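Local coordinates for SnoaL-like domain-containing protein (Catenulispora acidiphila, PDB 4H3U) that is of unknown function but has a ketosteroid isomerase-like fold and may be involved in trimethylamine metabolism, at residues P28-T39 and V85-R94. Residues are numbered along the deposited sequence; the frame is centred on the assembly and turned at random.
Sequences PEIVTAWAAAWT and VHVTITKAYR. With CD (cadmium ion), chain E.
Thr39, in the last turn of helix 29-39, receives the backbone N-H of Val87 on its hydroxyl: Val87 N lies 3.0 Å from Thr39 OG1, and the bond is nearly straight at 175°. The same OG1 donates back to Ala35 O at 2.9 Å, arriving from the opposite face of that carbonyl to the helical N-H of Thr39. Accepting from the strand and donating to the helix, the hydroxyl joins the two and is held in its rotation by both bonds. A chi1 of 173° turns Val87 CG1 away from the backbone N and onto the six-membered ring of Trp34, 3.5 Å from Val87 CG1 to Trp34 CZ3; Val87 CG2 goes to Trp38 CB, 3.7 Å away. Ile89 CD1 meets the rim of the Trp34 ring near its plane and also touches Val31 CG1 (3.5 Å) and Ala35 CB. Helix 29-39 thus packs nearly antiparallel to strand 85-89, along one margin of the curved sheet in the alpha+beta cone of the ketosteroid isomerase-like fold. Trp38 CD1 sits 3.6 Å above one face of the Trp34 ring, displaced toward its rim, while Trp34 NE1 makes a weak hydrogen bond to Asp134. An alanine in place of Trp34 takes the ring away and would probably open a gap beside Val87 CG1 and Ile89 CD1, leaving Trp38 without the face it rests on. Beyond the corner at Thr90, the methyl of Ala92 continues the apolar seam against Val31 and Pro28, the helix N-cap residue. At the other end, His86 turns its ring away from the helix and binds a cadmium ion through NE2 at 2.3 Å, with Asn84 O holding ND1.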
ATOM      1  N   PRO A  28      12.705  12.381  -7.210  1.00 15.26           N
ATOM      2  CA  PRO A  28      13.275  11.929  -8.487  1.00 13.51           C
ATOM      3  C   PRO A  28      12.431  12.418  -9.671  1.00 12.27           C
ATOM      4  O   PRO A  28      11.190  12.397  -9.586  1.00 12.24           O
ATOM      5  CB  PRO A  28      13.249  10.406  -8.352  1.00 15.47           C
ATOM      6  CG  PRO A  28      13.357  10.194  -6.881  1.00 16.27           C
ATOM      7  CD  PRO A  28      12.565  11.285  -6.238  1.00 16.24           C
ATOM      8  N   GLU A  29      13.059  12.741 -10.789  1.00 11.83           N
ATOM      9  CA  GLU A  29      12.308  13.176 -11.947  1.00 13.05           C
ATOM     10  C   GLU A  29      11.288  12.108 -12.412  1.00  9.99           C
ATOM     11  O   GLU A  29      10.244  12.475 -12.911  1.00 10.61           O
ATOM     12  CB  GLU A  29      13.287  13.614 -13.049  1.00 16.77           C
ATOM     13  CG  GLU A  29      14.114  14.846 -12.605  1.00 16.68           C
ATOM     14  CD  GLU A  29      13.276  16.120 -12.362  1.00 20.64           C
ATOM     15  OE1 GLU A  29      12.394  16.476 -13.190  1.00 26.74           O
ATOM     16  OE2 GLU A  29      13.535  16.825 -11.351  1.00 28.36           O
ATOM     17  N   ILE A  30      11.647  10.825 -12.293  1.00 10.21           N
ATOM     18  CA  ILE A  30      10.746   9.765 -12.718  1.00  9.74           C
ATOM     19  C   ILE A  30       9.428   9.814 -11.936  1.00  8.81           C
ATOM     20  O   ILE A  30       8.359   9.495 -12.480  1.00  8.89           O
ATOM     21  CB  ILE A  30      11.414   8.365 -12.637  1.00 11.33           C
ATOM     22  CG1 ILE A  30      10.568   7.307 -13.338  1.00 12.01           C
ATOM     23  CG2 ILE A  30      11.668   7.924 -11.212  1.00 11.71           C
ATOM     24  CD1 ILE A  30      10.279   7.563 -14.786  1.00 14.81           C
ATOM     25  N   VAL A  31       9.504  10.220 -10.662  1.00  8.20           N
ATOM     26  CA  VAL A  31       8.312  10.366  -9.835  1.00  8.16           C
ATOM     27  C   VAL A  31       7.444  11.515 -10.355  1.00  7.66           C
ATOM     28  O   VAL A  31       6.224  11.387 -10.480  1.00  7.91           O
ATOM     29  CB  VAL A  31       8.667  10.514  -8.385  1.00  8.73           C
ATOM     30  CG1 VAL A  31       7.457  10.771  -7.527  1.00  9.11           C
ATOM     31  CG2 VAL A  31       9.406   9.248  -7.901  1.00  9.08           C
ATOM     32  N   THR A  32       8.077  12.656 -10.627  1.00  7.91           N
ATOM     33  CA  THR A  32       7.341  13.802 -11.159  1.00  8.81           C
ATOM     34  C   THR A  32       6.697  13.427 -12.504  1.00  8.52           C
ATOM     35  O   THR A  32       5.544  13.791 -12.751  1.00  9.04           O
ATOM     36  CB  THR A  32       8.299  14.997 -11.281  1.00  9.72           C
ATOM     37  OG1 THR A  32       8.852  15.232  -9.993  1.00 11.46           O
ATOM     38  CG2 THR A  32       7.616  16.216 -11.824  1.00 10.88           C
ATOM     39  N   ALA A  33       7.412  12.688 -13.351  1.00  7.82           N
ATOM     40  CA  ALA A  33       6.905  12.283 -14.646  1.00  9.26           C
ATOM     41  C   ALA A  33       5.718  11.332 -14.504  1.00  8.51           C
ATOM     42  O   ALA A  33       4.731  11.416 -15.223  1.00  8.83           O
ATOM     43  CB  ALA A  33       7.975  11.650 -15.505  1.00  9.42           C
ATOM     44  N   TRP A  34       5.822  10.399 -13.567  1.00  8.15           N
ATOM     45  CA  TRP A  34       4.749   9.427 -13.290  1.00  8.11           C
ATOM     46  C   TRP A  34       3.474  10.152 -12.827  1.00  7.79           C
ATOM     47  O   TRP A  34       2.382   9.863 -13.316  1.00  7.93           O
ATOM     48  CB  TRP A  34       5.286   8.418 -12.277  1.00  8.32           C
ATOM     49  CG  TRP A  34       4.283   7.480 -11.670  1.00  7.82           C
ATOM     50  CD1 TRP A  34       3.961   6.212 -12.100  1.00  8.19           C
ATOM     51  CD2 TRP A  34       3.539   7.682 -10.449  1.00  7.61           C
ATOM     52  NE1 TRP A  34       3.036   5.652 -11.250  1.00  8.77           N
ATOM     53  CE2 TRP A  34       2.805   6.508 -10.209  1.00  8.05           C
ATOM     54  CE3 TRP A  34       3.486   8.702  -9.507  1.00  8.24           C
ATOM     55  CZ2 TRP A  34       2.018   6.353  -9.091  1.00  8.97           C
ATOM     56  CZ3 TRP A  34       2.709   8.538  -8.385  1.00  9.24           C
ATOM     57  CH2 TRP A  34       1.981   7.373  -8.189  1.00  9.84           C
ATOM     58  N   ALA A  35       3.640  11.094 -11.903  1.00  7.52           N
ATOM     59  CA  ALA A  35       2.480  11.859 -11.423  1.00  8.29           C
ATOM     60  C   ALA A  35       1.847  12.699 -12.522  1.00  8.46           C
ATOM     61  O   ALA A  35       0.608  12.767 -12.626  1.00  8.91           O
ATOM     62  CB  ALA A  35       2.828  12.715 -10.232  1.00  9.65           C
ATOM     63  N   ALA A  36       2.686  13.310 -13.363  1.00  8.85           N
ATOM     64  CA  ALA A  36       2.185  14.135 -14.451  1.00  8.58           C
ATOM     65  C   ALA A  36       1.443  13.254 -15.476  1.00  7.81           C
ATOM     66  O   ALA A  36       0.431  13.673 -16.052  1.00  9.16           O
ATOM     67  CB  ALA A  36       3.305  14.908 -15.109  1.00  9.76           C
ATOM     68  N   ALA A  37       1.935  12.045 -15.709  1.00  8.00           N
ATOM     69  CA  ALA A  37       1.296  11.119 -16.641  1.00  7.60           C
ATOM     70  C   ALA A  37      -0.075  10.697 -16.104  1.00  7.66           C
ATOM     71  O   ALA A  37      -1.080  10.707 -16.806  1.00  8.50           O
ATOM     72  CB  ALA A  37       2.193   9.919 -16.881  1.00  8.76           C
ATOM     73  N   TRP A  38      -0.148  10.387 -14.817  1.00  7.64           N
ATOM     74  CA  TRP A  38      -1.443  10.015 -14.234  1.00  8.06           C
ATOM     75  C   TRP A  38      -2.434  11.185 -14.186  1.00  7.69           C
ATOM     76  O   TRP A  38      -3.638  10.966 -14.322  1.00  9.04           O
ATOM     77  CB  TRP A  38      -1.241   9.474 -12.805  1.00  8.37           C
ATOM     78  CG  TRP A  38      -1.067   8.005 -12.772  1.00  7.86           C
ATOM     79  CD1 TRP A  38       0.030   7.274 -12.406  1.00  7.98           C
ATOM     80  CD2 TRP A  38      -2.065   7.058 -13.171  1.00  7.79           C
ATOM     81  NE1 TRP A  38      -0.223   5.926 -12.548  1.00  8.21           N
ATOM     82  CE2 TRP A  38      -1.504   5.774 -13.014  1.00  8.14           C
ATOM     83  CE3 TRP A  38      -3.373   7.159 -13.671  1.00  8.85           C
ATOM     84  CZ2 TRP A  38      -2.202   4.615 -13.363  1.00  8.32           C
ATOM     85  CZ3 TRP A  38      -4.062   6.007 -13.981  1.00  8.71           C
ATOM     86  CH2 TRP A  38      -3.482   4.772 -13.834  1.00  9.13           C
ATOM     87  N   THR A  39      -1.927  12.412 -14.003  1.00  8.69           N
ATOM     88  CA  THR A  39      -2.779  13.592 -13.865  1.00  8.70           C
ATOM     89  C   THR A  39      -3.229  14.152 -15.206  1.00  9.09           C
ATOM     90  O   THR A  39      -4.270  14.792 -15.293  1.00 10.68           O
ATOM     91  CB  THR A  39      -2.050  14.624 -13.012  1.00  9.73           C
ATOM     92  OG1 THR A  39      -1.793  14.036 -11.731  1.00  9.86           O
ATOM     93  CG2 THR A  39      -2.833  15.925 -12.873  1.00 12.02           C
ATOM     94  N   VAL A  85      -8.966  12.210 -12.728  1.00  8.34           N
ATOM     95  CA  VAL A  85      -7.918  11.483 -12.031  1.00  8.82           C
ATOM     96  C   VAL A  85      -6.719  12.419 -11.820  1.00  9.38           C
ATOM     97  O   VAL A  85      -6.284  13.109 -12.762  1.00  9.92           O
ATOM     98  CB  VAL A  85      -7.443  10.267 -12.834  1.00 10.07           C
ATOM     99  CG1 VAL A  85      -6.140   9.701 -12.272  1.00 11.40           C
ATOM    100  CG2 VAL A  85      -8.509   9.209 -12.853  1.00 10.42           C
ATOM    101  N   HIS A  86      -6.251  12.498 -10.590  1.00  9.09           N
ATOM    102  CA  HIS A  86      -5.103  13.323 -10.291  1.00 10.07           C
ATOM    103  C   HIS A  86      -4.316  12.687  -9.170  1.00  9.97           C
ATOM    104  O   HIS A  86      -4.876  12.148  -8.224  1.00 11.53           O
ATOM    105  CB  HIS A  86      -5.487  14.788 -10.023  1.00 14.32           C
ATOM    106  CG  HIS A  86      -6.397  15.017  -8.865  1.00 12.95           C
ATOM    107  ND1 HIS A  86      -7.728  14.665  -8.867  1.00 12.62           N
ATOM    108  CD2 HIS A  86      -6.192  15.682  -7.703  1.00 14.69           C
ATOM    109  CE1 HIS A  86      -8.274  15.024  -7.711  1.00 13.85           C
ATOM    110  NE2 HIS A  86      -7.365  15.664  -6.999  1.00 15.32           N
ATOM    111  N   VAL A  87      -3.001  12.743  -9.333  1.00  9.56           N
ATOM    112  CA  VAL A  87      -2.056  12.159  -8.395  1.00  9.49           C
ATOM    113  C   VAL A  87      -1.040  13.218  -8.003  1.00  9.87           C
ATOM    114  O   VAL A  87      -0.425  13.795  -8.863  1.00 12.00           O
ATOM    115  CB  VAL A  87      -1.321  10.956  -9.015  1.00 10.76           C
ATOM    116  CG1 VAL A  87      -0.222  10.468  -8.108  1.00 13.42           C
ATOM    117  CG2 VAL A  87      -2.309   9.838  -9.331  1.00 11.22           C
ATOM    118  N   THR A  88      -0.969  13.513  -6.696  1.00  9.80           N
ATOM    119  CA  THR A  88      -0.044  14.513  -6.185  1.00 10.24           C
ATOM    120  C   THR A  88       0.978  13.805  -5.317  1.00  9.86           C
ATOM    121  O   THR A  88       0.682  12.855  -4.616  1.00 11.70           O
ATOM    122  CB  THR A  88      -0.772  15.600  -5.386  1.00 11.98           C
ATOM    123  OG1 THR A  88      -1.422  15.022  -4.279  1.00 14.21           O
ATOM    124  CG2 THR A  88      -1.797  16.278  -6.225  1.00 15.12           C
ATOM    125  N   ILE A  89       2.220  14.263  -5.364  1.00  9.98           N
ATOM    126  CA  ILE A  89       3.288  13.679  -4.593  1.00  9.31           C
ATOM    127  C   ILE A  89       3.402  14.325  -3.222  1.00  9.20           C
ATOM    128  O   ILE A  89       3.590  15.545  -3.123  1.00 11.87           O
ATOM    129  CB  ILE A  89       4.608  13.865  -5.360  1.00  9.93           C
ATOM    130  CG1 ILE A  89       4.530  13.258  -6.775  1.00 10.50           C
ATOM    131  CG2 ILE A  89       5.776  13.259  -4.579  1.00 10.79           C
ATOM    132  CD1 ILE A  89       4.140  11.787  -6.800  1.00 10.85           C
ATOM    133  N   THR A  90       3.326  13.510  -2.194  1.00  9.63           N
ATOM    134  CA  THR A  90       3.534  13.925  -0.817  1.00 11.17           C
ATOM    135  C   THR A  90       5.021  13.897  -0.510  1.00 11.02           C
ATOM    136  O   THR A  90       5.586  14.898  -0.042  1.00 13.76           O
ATOM    137  CB  THR A  90       2.765  13.040   0.157  1.00 12.92           C
ATOM    138  OG1 THR A  90       1.390  13.034  -0.220  1.00 14.00           O
ATOM    139  CG2 THR A  90       2.891  13.566   1.575  1.00 16.52           C
ATOM    140  N   LYS A  91       5.673  12.759  -0.783  1.00 10.20           N
ATOM    141  CA  LYS A  91       7.118  12.634  -0.645  1.00 11.64           C
ATOM    142  C   LYS A  91       7.565  11.398  -1.398  1.00  9.50           C
ATOM    143  O   LYS A  91       6.753  10.555  -1.699  1.00 10.88           O
ATOM    144  CB  LYS A  91       7.571  12.622   0.806  1.00 15.30           C
ATOM    145  CG  LYS A  91       7.095  11.432   1.552  1.00 14.61           C
ATOM    146  CD  LYS A  91       7.519  11.354   3.029  1.00 18.91           C
ATOM    147  CE  LYS A  91       6.907  12.459   3.856  1.00 24.24           C
ATOM    148  NZ  LYS A  91       7.391  12.334   5.264  1.00 31.68           N
ATOM    149  N   ALA A  92       8.826  11.336  -1.745  1.00  9.30           N
ATOM    150  CA  ALA A  92       9.348  10.190  -2.421  1.00  8.74           C
ATOM    151  C   ALA A  92      10.808  10.054  -2.071  1.00  8.26           C
ATOM    152  O   ALA A  92      11.462  11.047  -1.766  1.00 11.12           O
ATOM    153  CB  ALA A  92       9.150  10.284  -3.926  1.00 12.50           C
ATOM    154  N   TYR A  93      11.332   8.826  -2.134  0.50  8.57           N
ATOM    155  CA  TYR A  93      12.693   8.525  -1.735  0.50  8.91           C
ATOM    156  C   TYR A  93      13.238   7.294  -2.465  0.50  8.82           C
ATOM    157  O   TYR A  93      12.571   6.277  -2.565  0.50  8.20           O
ATOM    158  CB  TYR A  93      12.737   8.416  -0.199  0.50  9.75           C
ATOM    159  CG  TYR A  93      11.504   7.807   0.496  0.50  7.24           C
ATOM    160  CD1 TYR A  93      11.444   6.448   0.820  0.50  7.49           C
ATOM    161  CD2 TYR A  93      10.410   8.618   0.850  0.50  8.80           C
ATOM    162  CE1 TYR A  93      10.326   5.932   1.441  0.50  8.30           C
ATOM    163  CE2 TYR A  93       9.310   8.093   1.485  0.50  9.05           C
ATOM    164  CZ  TYR A  93       9.272   6.749   1.770  0.50  8.39           C
ATOM    165  OH  TYR A  93       8.193   6.212   2.404  0.50  9.85           O
ATOM    166  N   ARG A  94      14.491   7.377  -2.910  1.00 11.21           N
ATOM    167  CA  ARG A  94      15.169   6.364  -3.695  1.00 11.08           C
ATOM    168  C   ARG A  94      16.203   5.640  -2.834  1.00 10.36           C
ATOM    169  O   ARG A  94      16.947   6.272  -2.096  1.00 11.30           O
ATOM    170  CB  ARG A  94      15.968   7.032  -4.878  1.00 14.68           C
ATOM    171  CG  ARG A  94      16.761   5.993  -5.673  1.00 18.13           C
ATOM    172  CD  ARG A  94      17.484   6.499  -6.909  1.00 23.25           C
ATOM    173  NE  ARG A  94      16.569   6.885  -7.980  1.00 25.73           N
ATOM    174  CZ  ARG A  94      16.024   6.082  -8.898  1.00 27.59           C
ATOM    175  NH1 ARG A  94      15.263   6.622  -9.839  1.00 31.77           N
ATOM    176  NH2 ARG A  94      16.198   4.768  -8.890  1.00 23.55           N
TER
HETATM  177 CD    CD E 203      -7.545  16.767  -5.011  1.00 22.44          CD
HETATM  178  O   HOH W   1      -6.300  15.114  -3.964  1.00 25.60           O
HETATM  179  O   HOH W   2      -5.567  17.759  -5.266  1.00 33.18           O
HETATM  180  O   HOH W   3      -8.700  18.473  -6.029  1.00 30.30           O